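Local structure of outer membrane protein SusF (Bacteroides thetaiotaomicron, 4FE9) at residues 32-36 against 49-53; 105-109 against 141-145. The protein binds starch at the cell surface before the starch is transported into the periplasm for degradation. One frame throughout, in Å; residues are numbered along the deposited sequence.

Overall arrangement
Both contacts belong to the N-terminal Ig-like part of SusF, and they follow one another in the chain: interaction 1 closes before interaction 2 opens. Their centres are 21 Å apart, with about 9 Å between nearest atoms, so they do not touch. The link between them is the sheet that pairs strand 27-33 with strands 48-57 and 128-141. Interaction 1 lies on the first of these pairings, where strand 27-33 runs out. Interaction 2 begins where strand 128-141 ends and meets the loop between helix 92-102 and strand 111-122. One contact therefore lies within the Ig-like sheet, while the other sits where the chain passes into the first carbohydrate-binding module, residues 146-259.

Interaction 1: residues 32-36 against 49-53; sequences TAGKD and VEIAK
Strand 27-33 runs out here against the antiparallel strand 48-57. T32 and K53 form a hydrogen-bonded pair (T32 N to K53 O, K53 N to T32 O, both 2.9 Å), and A33 faces A52 as a non-hydrogen-bonded pair. G34 N then donates to I51 O (2.9 Å) and D36 N to E50 O (3.2 Å). G34 lies so close that a CB would clash with E50 O. I51 (phi/psi -108/-16) and A52 (-162/164) both bond F88 through their backbones, consistent with a classic beta bulge against strand 87-91. In the Ig-like interior, I51 points away from 32-36 and packs on I115 and I138; A52 points away overall, though its CB still touches 32-36, and packs on I117 and V136. D36, chi1 m, turns OD2 onto E50 N (2.8 Å). K35 (chi1 p, chi2 t) brings CD to 3.2 Å from E50 OE1, while its NZ makes a long salt bridge with D36 OD2 (3.6 Å). E50, with chi1 between wells at -33°, reaches a water joining OE1 (2.6 Å) to K35 N (2.8 Å). T32, chi1 p, bonds S55. Carboxylate and water thus add to backbone bonds that continue past the strand's end at A33.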
ATOM      1  N   THR A  32      -9.698  -4.097  38.385  1.00 14.42           N
ATOM      2  CA  THR A  32      -9.304  -5.476  38.030  1.00 16.30           C
ATOM      3  C   THR A  32     -10.124  -5.971  36.843  1.00 15.64           C
ATOM      4  O   THR A  32     -11.263  -5.529  36.635  1.00 14.77           O
ATOM      5  CB  THR A  32      -9.555  -6.446  39.193  1.00 15.90           C
ATOM      6  OG1 THR A  32     -10.936  -6.367  39.558  1.00 20.03           O
ATOM      7  CG2 THR A  32      -8.686  -6.076  40.419  1.00 16.96           C
ATOM      8  N   ALA A  33      -9.582  -6.943  36.108  1.00 16.74           N
ATOM      9  CA  ALA A  33     -10.328  -7.535  34.974  1.00 16.73           C
ATOM     10  C   ALA A  33     -11.579  -8.250  35.474  1.00 17.40           C
ATOM     11  O   ALA A  33     -11.600  -8.754  36.592  1.00 17.94           O
ATOM     12  CB  ALA A  33      -9.413  -8.507  34.146  1.00 17.84           C
ATOM     13  N   GLY A  34     -12.687  -8.072  34.752  1.00 17.30           N
ATOM     14  CA  GLY A  34     -13.960  -8.673  35.144  1.00 17.63           C
ATOM     15  C   GLY A  34     -13.934 -10.191  35.000  1.00 17.94           C
ATOM     16  O   GLY A  34     -12.973 -10.765  34.447  1.00 18.64           O
ATOM     17  N   LYS A  35     -15.013 -10.839  35.392  1.00 18.06           N
ATOM     18  CA  LYS A  35     -15.083 -12.309  35.297  1.00 19.52           C
ATOM     19  C   LYS A  35     -15.144 -12.846  33.847  1.00 18.78           C
ATOM     20  O   LYS A  35     -14.724 -13.935  33.597  1.00 18.24           O
ATOM     21  CB  LYS A  35     -16.222 -12.859  36.137  1.00 18.57           C
ATOM     22  CG  LYS A  35     -17.613 -12.723  35.511  1.00 23.87           C
ATOM     23  CD  LYS A  35     -18.710 -12.863  36.607  1.00 34.74           C
ATOM     24  CE  LYS A  35     -19.937 -13.637  36.106  1.00 44.24           C
ATOM     25  NZ  LYS A  35     -20.203 -13.374  34.652  1.00 47.53           N
ATOM     26  N   ASP A  36     -15.492 -11.996  32.884  1.00 17.40           N
ATOM     27  CA  ASP A  36     -15.459 -12.423  31.496  1.00 17.84           C
ATOM     28  C   ASP A  36     -14.164 -11.988  30.824  1.00 17.50           C
ATOM     29  O   ASP A  36     -14.167 -11.116  29.942  1.00 18.66           O
ATOM     30  CB  ASP A  36     -16.701 -11.906  30.738  1.00 16.73           C
ATOM     31  CG  ASP A  36     -18.022 -12.428  31.340  1.00 20.09           C
ATOM     32  OD1 ASP A  36     -18.187 -13.657  31.422  1.00 19.75           O
ATOM     33  OD2 ASP A  36     -18.860 -11.610  31.810  1.00 19.57           O
ATOM     34  N   VAL A  49     -21.399  -8.785  28.906  1.00 15.71           N
ATOM     35  CA  VAL A  49     -20.285  -9.354  29.667  1.00 13.80           C
ATOM     36  C   VAL A  49     -19.722  -8.321  30.629  1.00 13.97           C
ATOM     37  O   VAL A  49     -19.745  -7.131  30.343  1.00 11.25           O
ATOM     38  CB  VAL A  49     -19.148  -9.819  28.725  1.00 13.49           C
ATOM     39  CG1 VAL A  49     -19.576 -11.114  27.973  1.00 14.57           C
ATOM     40  CG2 VAL A  49     -18.817  -8.727  27.725  1.00 10.78           C
ATOM     41  N   GLU A  50     -19.164  -8.797  31.738  1.00 12.97           N
ATOM     42  CA  GLU A  50     -18.486  -7.952  32.696  1.00 13.13           C
ATOM     43  C   GLU A  50     -17.044  -7.943  32.385  1.00 13.68           C
ATOM     44  O   GLU A  50     -16.348  -8.964  32.588  1.00 13.26           O
ATOM     45  CB  GLU A  50     -18.660  -8.528  34.096  1.00 13.56           C
ATOM     46  CG  GLU A  50     -19.976  -9.233  34.298  1.00 15.23           C
ATOM     47  CD  GLU A  50     -20.317  -9.458  35.794  1.00 29.83           C
ATOM     48  OE1 GLU A  50     -19.403  -9.778  36.591  1.00 29.77           O
ATOM     49  OE2 GLU A  50     -21.505  -9.380  36.151  1.00 32.20           O
ATOM     50  N   ILE A  51     -16.511  -6.769  32.065  1.00 12.19           N
ATOM     51  CA  ILE A  51     -15.144  -6.725  31.584  1.00 10.44           C
ATOM     52  C   ILE A  51     -14.134  -6.143  32.581  1.00  9.73           C
ATOM     53  O   ILE A  51     -12.918  -6.328  32.426  1.00  7.92           O
ATOM     54  CB  ILE A  51     -15.038  -6.057  30.207  1.00 10.88           C
ATOM     55  CG1 ILE A  51     -15.480  -4.602  30.282  1.00 10.87           C
ATOM     56  CG2 ILE A  51     -15.888  -6.809  29.194  1.00 11.45           C
ATOM     57  CD1 ILE A  51     -15.187  -3.820  28.988  1.00 16.35           C
ATOM     58  N   ALA A  52     -14.634  -5.459  33.607  1.00  8.91           N
ATOM     59  CA  ALA A  52     -13.773  -4.839  34.576  1.00  9.11           C
ATOM     60  C   ALA A  52     -14.552  -4.513  35.852  1.00 10.38           C
ATOM     61  O   ALA A  52     -15.793  -4.552  35.868  1.00 10.87           O
ATOM     62  CB  ALA A  52     -13.102  -3.579  33.994  1.00  9.72           C
ATOM     63  N   LYS A  53     -13.825  -4.257  36.932  1.00 11.60           N
ATOM     64  CA  LYS A  53     -14.449  -3.963  38.224  1.00 12.98           C
ATOM     65  C   LYS A  53     -13.585  -2.936  38.937  1.00 13.37           C
ATOM     66  O   LYS A  53     -12.375  -2.978  38.824  1.00 12.43           O
ATOM     67  CB  LYS A  53     -14.553  -5.245  39.056  1.00 13.68           C
ATOM     68  CG  LYS A  53     -15.246  -5.091  40.404  1.00 18.34           C
ATOM     69  CD  LYS A  53     -15.281  -6.465  41.148  1.00 27.97           C
ATOM     70  CE  LYS A  53     -15.885  -6.343  42.566  1.00 31.22           C
ATOM     71  NZ  LYS A  53     -16.919  -5.295  42.608  1.00 31.25           N
TER
HETATM   72  O   HOH W   1     -16.884  -9.394  36.929  1.00 21.28           O

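Interaction 2: residues 105-109 against 141-145; sequences SRASV and QPATT. With EDO (1,2-ethanediol), chain D.
Two irregular segments meet here, end-to-end directions 125° apart, with S108 beside P142 (CA-CA 4.8 Å) and V109 beside Q141 (5.4 Å). Residues 105-109 are tightly turned: S105 OG accepts from A107 N (2.9 Å) in an ST turn, and S108 (phi/psi -85/65) centres an inverse gamma turn, with a weak V109 N to A107 O bond. Q141, at the end of strand 128-141, has chi1 and chi2 both t, so NE2 reaches S108 OG (2.9 Å) and, weakly, S108 O (3.3 Å); it also bonds weakly to an ethanediol, probably from the crystallisation liquor. P142, its CB toward the turn, places CG 3.5 Å from A107 O and CD 3.3 Å from V109 O, and its carbonyl O accepts from S108 OG at 2.8 Å. A143 O lies 3.4 Å from S108 CB and shares a water with R106 O (2.7 and 2.9 Å). T144 has its CB pointing away, and its OG1 bonds D42 OD2. T145, chi1 p, sets CG2 3.2 Å from R106 O and touches W227 and Y250. R106 itself bonds V225 and makes a cation-pi contact with W227, so the junction leans on the first carbohydrate-binding module. At its centre, the S108 hydroxyl donates to P142 O and accepts from Q141 NE2, tying the 105-109 turn to both a backbone carbonyl and a side-chain amide.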
ATOM      1  N   SER A 105      -9.819  -6.861  11.380  1.00 13.91           N
ATOM      2  CA  SER A 105      -9.781  -8.280  11.065  1.00 11.66           C
ATOM      3  C   SER A 105     -10.908  -9.045  11.726  1.00 12.34           C
ATOM      4  O   SER A 105     -11.186  -8.868  12.941  1.00 10.00           O
ATOM      5  CB  SER A 105      -8.435  -8.846  11.471  1.00 13.43           C
ATOM      6  OG  SER A 105      -8.425 -10.234  11.413  1.00 11.27           O
ATOM      7  N   ARG A 106     -11.555  -9.920  10.953  1.00  9.61           N
ATOM      8  CA  ARG A 106     -12.466 -10.866  11.512  1.00  9.07           C
ATOM      9  C   ARG A 106     -11.813 -12.195  11.843  1.00  8.85           C
ATOM     10  O   ARG A 106     -12.492 -13.124  12.252  1.00  9.57           O
ATOM     11  CB  ARG A 106     -13.649 -11.063  10.609  1.00  9.10           C
ATOM     12  CG  ARG A 106     -14.208  -9.725  10.055  1.00  9.62           C
ATOM     13  CD  ARG A 106     -15.607  -9.952   9.459  1.00  9.27           C
ATOM     14  NE  ARG A 106     -16.566 -10.224  10.509  1.00  7.35           N
ATOM     15  CZ  ARG A 106     -17.839 -10.547  10.318  1.00 19.82           C
ATOM     16  NH1 ARG A 106     -18.367 -10.532   9.096  1.00 19.60           N
ATOM     17  NH2 ARG A 106     -18.606 -10.864  11.368  1.00 18.86           N
ATOM     18  N   ALA A 107     -10.493 -12.265  11.726  1.00  9.56           N
ATOM     19  CA  ALA A 107      -9.801 -13.552  11.873  1.00  9.79           C
ATOM     20  C   ALA A 107     -10.140 -14.158  13.266  1.00 12.11           C
ATOM     21  O   ALA A 107     -10.230 -13.420  14.266  1.00  9.96           O
ATOM     22  CB  ALA A 107      -8.327 -13.346  11.746  1.00 11.26           C
ATOM     23  N   SER A 108     -10.302 -15.489  13.341  1.00 11.40           N
ATOM     24  CA  SER A 108     -10.664 -16.108  14.602  1.00 11.69           C
ATOM     25  C   SER A 108      -9.433 -16.377  15.476  1.00 13.62           C
ATOM     26  O   SER A 108      -9.125 -17.530  15.805  1.00 13.66           O
ATOM     27  CB  SER A 108     -11.437 -17.381  14.374  1.00 11.75           C
ATOM     28  OG  SER A 108     -11.898 -17.912  15.602  1.00 11.85           O
ATOM     29  N   VAL A 109      -8.792 -15.299  15.893  1.00 12.43           N
ATOM     30  CA  VAL A 109      -7.532 -15.331  16.650  1.00 14.91           C
ATOM     31  C   VAL A 109      -7.791 -14.654  18.027  1.00 14.24           C
ATOM     32  O   VAL A 109      -8.549 -13.659  18.109  1.00 13.02           O
ATOM     33  CB  VAL A 109      -6.439 -14.497  15.870  1.00 15.08           C
ATOM     34  CG1 VAL A 109      -5.193 -14.298  16.720  1.00 18.56           C
ATOM     35  CG2 VAL A 109      -6.085 -15.201  14.530  1.00 18.37           C
ATOM     36  N   GLN A 141     -11.891 -13.775  21.250  1.00  9.11           N
ATOM     37  CA  GLN A 141     -11.632 -14.445  19.987  1.00  9.01           C
ATOM     38  C   GLN A 141     -12.877 -14.408  19.140  1.00  8.91           C
ATOM     39  O   GLN A 141     -13.888 -15.043  19.475  1.00  9.13           O
ATOM     40  CB  GLN A 141     -11.234 -15.904  20.237  1.00 10.21           C
ATOM     41  CG  GLN A 141     -10.962 -16.701  18.925  1.00 10.91           C
ATOM     42  CD  GLN A 141     -10.851 -18.192  19.179  1.00 19.44           C
ATOM     43  OE1 GLN A 141     -10.691 -18.617  20.303  1.00 14.95           O
ATOM     44  NE2 GLN A 141     -11.005 -18.975  18.150  1.00 21.47           N
ATOM     45  N   PRO A 142     -12.806 -13.713  18.006  1.00  8.80           N
ATOM     46  CA  PRO A 142     -13.969 -13.647  17.135  1.00  9.71           C
ATOM     47  C   PRO A 142     -14.339 -15.029  16.639  1.00  8.90           C
ATOM     48  O   PRO A 142     -13.552 -15.955  16.782  1.00  9.51           O
ATOM     49  CB  PRO A 142     -13.489 -12.777  15.972  1.00  8.02           C
ATOM     50  CG  PRO A 142     -12.425 -11.922  16.553  1.00  8.00           C
ATOM     51  CD  PRO A 142     -11.731 -12.802  17.574  1.00  9.84           C
ATOM     52  N   ALA A 143     -15.567 -15.176  16.163  1.00  9.83           N
ATOM     53  CA  ALA A 143     -16.112 -16.479  15.792  1.00  9.00           C
ATOM     54  C   ALA A 143     -15.371 -17.011  14.563  1.00  9.54           C
ATOM     55  O   ALA A 143     -14.620 -16.275  13.894  1.00  7.25           O
ATOM     56  CB  ALA A 143     -17.562 -16.378  15.499  1.00  9.69           C
ATOM     57  N   THR A 144     -15.400 -18.320  14.437  1.00  9.21           N
ATOM     58  CA  THR A 144     -14.769 -19.022  13.333  1.00 10.01           C
ATOM     59  C   THR A 144     -15.228 -18.454  11.995  1.00  9.64           C
ATOM     60  O   THR A 144     -16.393 -18.159  11.809  1.00 11.43           O
ATOM     61  CB  THR A 144     -15.106 -20.511  13.446  1.00 10.15           C
ATOM     62  OG1 THR A 144     -14.490 -21.011  14.643  1.00 11.11           O
ATOM     63  CG2 THR A 144     -14.583 -21.305  12.228  1.00  9.59           C
ATOM     64  N   THR A 145     -14.286 -18.146  11.133  1.00 12.13           N
ATOM     65  CA  THR A 145     -14.645 -17.636   9.803  1.00 12.61           C
ATOM     66  C   THR A 145     -14.923 -18.780   8.840  1.00 13.21           C
ATOM     67  O   THR A 145     -14.591 -19.933   9.138  1.00 14.66           O
ATOM     68  CB  THR A 145     -13.598 -16.719   9.258  1.00 12.03           C
ATOM     69  OG1 THR A 145     -12.402 -17.450   9.013  1.00 12.43           O
ATOM     70  CG2 THR A 145     -13.291 -15.563  10.272  1.00 11.85           C
TER
HETATM   71  C1  EDO D 509     -11.980 -22.377  19.190  1.00 16.62           C
HETATM   72  O1  EDO D 509     -11.484 -22.214  17.847  1.00 22.84           O
HETATM   73  C2  EDO D 509     -13.439 -21.949  19.235  1.00 17.58           C
HETATM   74  O2  EDO D 509     -14.137 -22.434  18.061  1.00 22.01           O
HETATM   75  O   HOH W   2     -15.196 -13.878  12.773  1.00 10.08           O